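Local coordinates for protein SnoN,Epimerase SnoN (Streptomyces nogalater, PDB 5EP9) that acts as a non-heme iron, 2-oxoglutarate-dependent epimerase in the biosynthesis of nogalamycin, at residues Arg66-Glu71 with Leu123-Lys128. Sequence-based numbering, arbitrary orientation.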
ATOM      1  N   ARG A  66     -10.743  -5.880 -15.100  1.00 34.27           N
ATOM      2  CA  ARG A  66     -11.967  -6.657 -14.985  1.00 35.38           C
ATOM      3  C   ARG A  66     -12.721  -6.317 -13.696  1.00 33.84           C
ATOM      4  O   ARG A  66     -13.904  -6.130 -13.709  1.00 32.89           O
ATOM      5  CB  ARG A  66     -11.682  -8.183 -15.000  1.00 36.79           C
ATOM      6  CG  ARG A  66     -12.927  -9.044 -15.120  1.00 40.60           C
ATOM      7  CD  ARG A  66     -12.620 -10.527 -14.879  1.00 43.29           C
ATOM      8  NE  ARG A  66     -12.169 -10.788 -13.489  1.00 43.92           N
ATOM      9  CZ  ARG A  66     -12.971 -10.906 -12.446  1.00 45.68           C
ATOM     10  NH1 ARG A  66     -14.261 -10.722 -12.557  1.00 45.62           N
ATOM     11  NH2 ARG A  66     -12.458 -11.206 -11.256  1.00 48.87           N
ATOM     12  N   LEU A  67     -11.994  -6.243 -12.599  1.00 32.93           N
ATOM     13  CA  LEU A  67     -12.593  -5.948 -11.315  1.00 33.28           C
ATOM     14  C   LEU A  67     -13.217  -4.509 -11.313  1.00 34.76           C
ATOM     15  O   LEU A  67     -14.322  -4.310 -10.870  1.00 33.98           O
ATOM     16  CB  LEU A  67     -11.607  -6.110 -10.187  1.00 32.22           C
ATOM     17  CG  LEU A  67     -11.269  -7.562  -9.813  1.00 33.18           C
ATOM     18  CD1 LEU A  67     -10.060  -7.618  -8.939  1.00 33.38           C
ATOM     19  CD2 LEU A  67     -12.379  -8.326  -9.121  1.00 35.29           C
ATOM     20  N   LEU A  68     -12.458  -3.548 -11.806  1.00 34.07           N
ATOM     21  CA  LEU A  68     -12.936  -2.155 -11.852  1.00 35.32           C
ATOM     22  C   LEU A  68     -14.158  -1.984 -12.691  1.00 38.84           C
ATOM     23  O   LEU A  68     -15.060  -1.242 -12.337  1.00 40.07           O
ATOM     24  CB  LEU A  68     -11.833  -1.231 -12.347  1.00 33.96           C
ATOM     25  CG  LEU A  68     -10.782  -1.001 -11.250  1.00 31.99           C
ATOM     26  CD1 LEU A  68      -9.421  -0.615 -11.798  1.00 31.78           C
ATOM     27  CD2 LEU A  68     -11.241   0.026 -10.185  1.00 32.44           C
ATOM     28  N   ALA A  69     -14.227  -2.725 -13.799  1.00 40.94           N
ATOM     29  CA  ALA A  69     -15.328  -2.627 -14.750  1.00 42.30           C
ATOM     30  C   ALA A  69     -16.535  -3.466 -14.364  1.00 44.56           C
ATOM     31  O   ALA A  69     -17.651  -3.021 -14.523  1.00 46.98           O
ATOM     32  CB  ALA A  69     -14.894  -3.027 -16.152  1.00 43.02           C
ATOM     33  N   HIS A  70     -16.327  -4.648 -13.824  1.00 45.95           N
ATOM     34  CA  HIS A  70     -17.413  -5.632 -13.627  1.00 49.46           C
ATOM     35  C   HIS A  70     -17.853  -5.830 -12.187  1.00 47.83           C
ATOM     36  O   HIS A  70     -18.943  -6.291 -11.928  1.00 46.97           O
ATOM     37  CB  HIS A  70     -17.028  -6.946 -14.337  1.00 54.75           C
ATOM     38  CG  HIS A  70     -16.934  -6.799 -15.864  1.00 62.89           C
ATOM     39  ND1 HIS A  70     -16.455  -7.789 -16.690  1.00 70.56           N
ATOM     40  CD2 HIS A  70     -17.286  -5.778 -16.697  1.00 67.95           C
ATOM     41  CE1 HIS A  70     -16.516  -7.393 -17.957  1.00 74.93           C
ATOM     42  NE2 HIS A  70     -17.022  -6.174 -17.991  1.00 70.71           N
ATOM     43  N   GLU A  71     -17.005  -5.486 -11.239  1.00 45.80           N
ATOM     44  CA  GLU A  71     -17.320  -5.601  -9.807  1.00 47.82           C
ATOM     45  C   GLU A  71     -17.505  -4.201  -9.154  1.00 47.31           C
ATOM     46  O   GLU A  71     -17.322  -3.168  -9.738  1.00 46.03           O
ATOM     47  CB  GLU A  71     -16.241  -6.369  -9.002  1.00 49.31           C
ATOM     48  CG  GLU A  71     -15.886  -7.825  -9.395  1.00 54.54           C
ATOM     49  CD  GLU A  71     -17.060  -8.760  -9.492  1.00 58.24           C
ATOM     50  OE1 GLU A  71     -17.925  -8.812  -8.585  1.00 67.71           O
ATOM     51  OE2 GLU A  71     -17.155  -9.421 -10.500  1.00 61.18           O
ATOM     52  N   LEU A 123      -5.267  -5.985   0.206  1.00 30.69           N
ATOM     53  CA  LEU A 123      -4.856  -5.462  -1.083  1.00 28.80           C
ATOM     54  C   LEU A 123      -5.966  -4.643  -1.682  1.00 29.32           C
ATOM     55  O   LEU A 123      -7.110  -5.100  -1.733  1.00 29.08           O
ATOM     56  CB  LEU A 123      -4.422  -6.541  -2.017  1.00 28.60           C
ATOM     57  CG  LEU A 123      -3.876  -6.054  -3.397  1.00 27.73           C
ATOM     58  CD1 LEU A 123      -2.757  -6.912  -3.915  1.00 28.74           C
ATOM     59  CD2 LEU A 123      -4.963  -5.929  -4.464  1.00 28.39           C
ATOM     60  N   GLU A 124      -5.608  -3.482  -2.203  1.00 29.40           N
ATOM     61  CA  GLU A 124      -6.555  -2.681  -3.042  1.00 31.46           C
ATOM     62  C   GLU A 124      -6.122  -2.495  -4.474  1.00 29.94           C
ATOM     63  O   GLU A 124      -4.949  -2.401  -4.739  1.00 30.25           O
ATOM     64  CB  GLU A 124      -6.797  -1.332  -2.392  1.00 31.23           C
ATOM     65  CG  GLU A 124      -7.530  -1.449  -1.044  1.00 34.87           C
ATOM     66  CD  GLU A 124      -7.561  -0.084  -0.255  1.00 37.63           C
ATOM     67  OE1 GLU A 124      -6.807   0.856  -0.599  1.00 40.69           O
ATOM     68  OE2 GLU A 124      -8.401   0.074   0.635  1.00 37.19           O
ATOM     69  N   VAL A 125      -7.070  -2.404  -5.400  1.00 29.90           N
ATOM     70  CA  VAL A 125      -6.772  -2.069  -6.761  1.00 28.08           C
ATOM     71  C   VAL A 125      -7.057  -0.591  -6.938  1.00 28.52           C
ATOM     72  O   VAL A 125      -8.175  -0.204  -6.700  1.00 28.80           O
ATOM     73  CB  VAL A 125      -7.647  -2.874  -7.728  1.00 29.00           C
ATOM     74  CG1 VAL A 125      -7.415  -2.492  -9.175  1.00 28.77           C
ATOM     75  CG2 VAL A 125      -7.413  -4.368  -7.572  1.00 29.70           C
ATOM     76  N   LEU A 126      -6.100   0.191  -7.457  1.00 27.53           N
ATOM     77  CA  LEU A 126      -6.264   1.641  -7.512  1.00 29.44           C
ATOM     78  C   LEU A 126      -6.339   2.128  -8.932  1.00 29.35           C
ATOM     79  O   LEU A 126      -5.570   1.710  -9.750  1.00 27.93           O
ATOM     80  CB  LEU A 126      -5.155   2.389  -6.776  1.00 29.80           C
ATOM     81  CG  LEU A 126      -4.831   1.890  -5.382  1.00 30.78           C
ATOM     82  CD1 LEU A 126      -3.684   2.717  -4.798  1.00 31.42           C
ATOM     83  CD2 LEU A 126      -6.011   1.984  -4.463  1.00 30.94           C
ATOM     84  N   LEU A 127      -7.273   3.030  -9.177  1.00 29.54           N
ATOM     85  CA  LEU A 127      -7.452   3.693 -10.460  1.00 30.04           C
ATOM     86  C   LEU A 127      -7.544   5.236 -10.291  1.00 29.19           C
ATOM     87  O   LEU A 127      -8.387   5.726  -9.571  1.00 29.40           O
ATOM     88  CB  LEU A 127      -8.756   3.226 -11.068  1.00 32.82           C
ATOM     89  CG  LEU A 127      -9.267   3.932 -12.319  1.00 34.65           C
ATOM     90  CD1 LEU A 127      -8.323   3.725 -13.490  1.00 36.32           C
ATOM     91  CD2 LEU A 127     -10.682   3.458 -12.667  1.00 35.28           C
ATOM     92  N   LYS A 128      -6.682   5.936 -10.986  1.00 29.07           N
ATOM     93  CA  LYS A 128      -6.853   7.355 -11.278  1.00 31.65           C
ATOM     94  C   LYS A 128      -6.959   7.588 -12.725  1.00 30.98           C
ATOM     95  O   LYS A 128      -6.113   7.198 -13.495  1.00 31.70           O
ATOM     96  CB  LYS A 128      -5.668   8.240 -10.837  1.00 32.43           C
ATOM     97  CG  LYS A 128      -5.521   8.493  -9.406  1.00 32.66           C
ATOM     98  CD  LYS A 128      -4.470   9.638  -9.249  1.00 32.88           C
ATOM     99  CE  LYS A 128      -4.072   9.808  -7.796  1.00 32.65           C
ATOM    100  NZ  LYS A 128      -4.875  10.826  -7.098  1.00 33.80           N
TER
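Leu68, in the last turn of helix 54-70, comes closest to the backbone of strand 118-128 at Val125, and the two short segments, both in the first SnoN part of the construct (residues 14-202), run at 72° to each other with axes 9.7 Å apart. Between them the contact is apolar, with no hydrogen bond across it. Leu68 carries most of it: with CG beside the backbone N and anti to the carbonyl carbon (chi1 -75°), it sends both methyls to the strand. Its CD1 lies 3.8 Å from Val125 CG1. The same CD1 is 4.0 Å from Leu127 CB, which CD2 also approaches. Leu67 adds a lighter touch one residue back, its CD1 standing 4.4 Å from Val125 CG2, so that the two methyls of Val125 are divided between successive leucines.

The strand belongs to the larger sheet of the double-stranded beta-helix, the cupin-type core of the PhyH family, and the helix covers the outer side of that sheet. Successive residues of a strand face opposite sides of its sheet, and one strand can thus serve two layers: Val125 and Leu127 face the helix, whereas Leu126 and Lys128 touch the bound 2-oxoglutarate. Neighbouring parts widen the apolar layer: Leu68 also reaches Val87 and Leu237 on the flanking strands, and Met97 of helix 95-101 packs against both Leu67 and Val125.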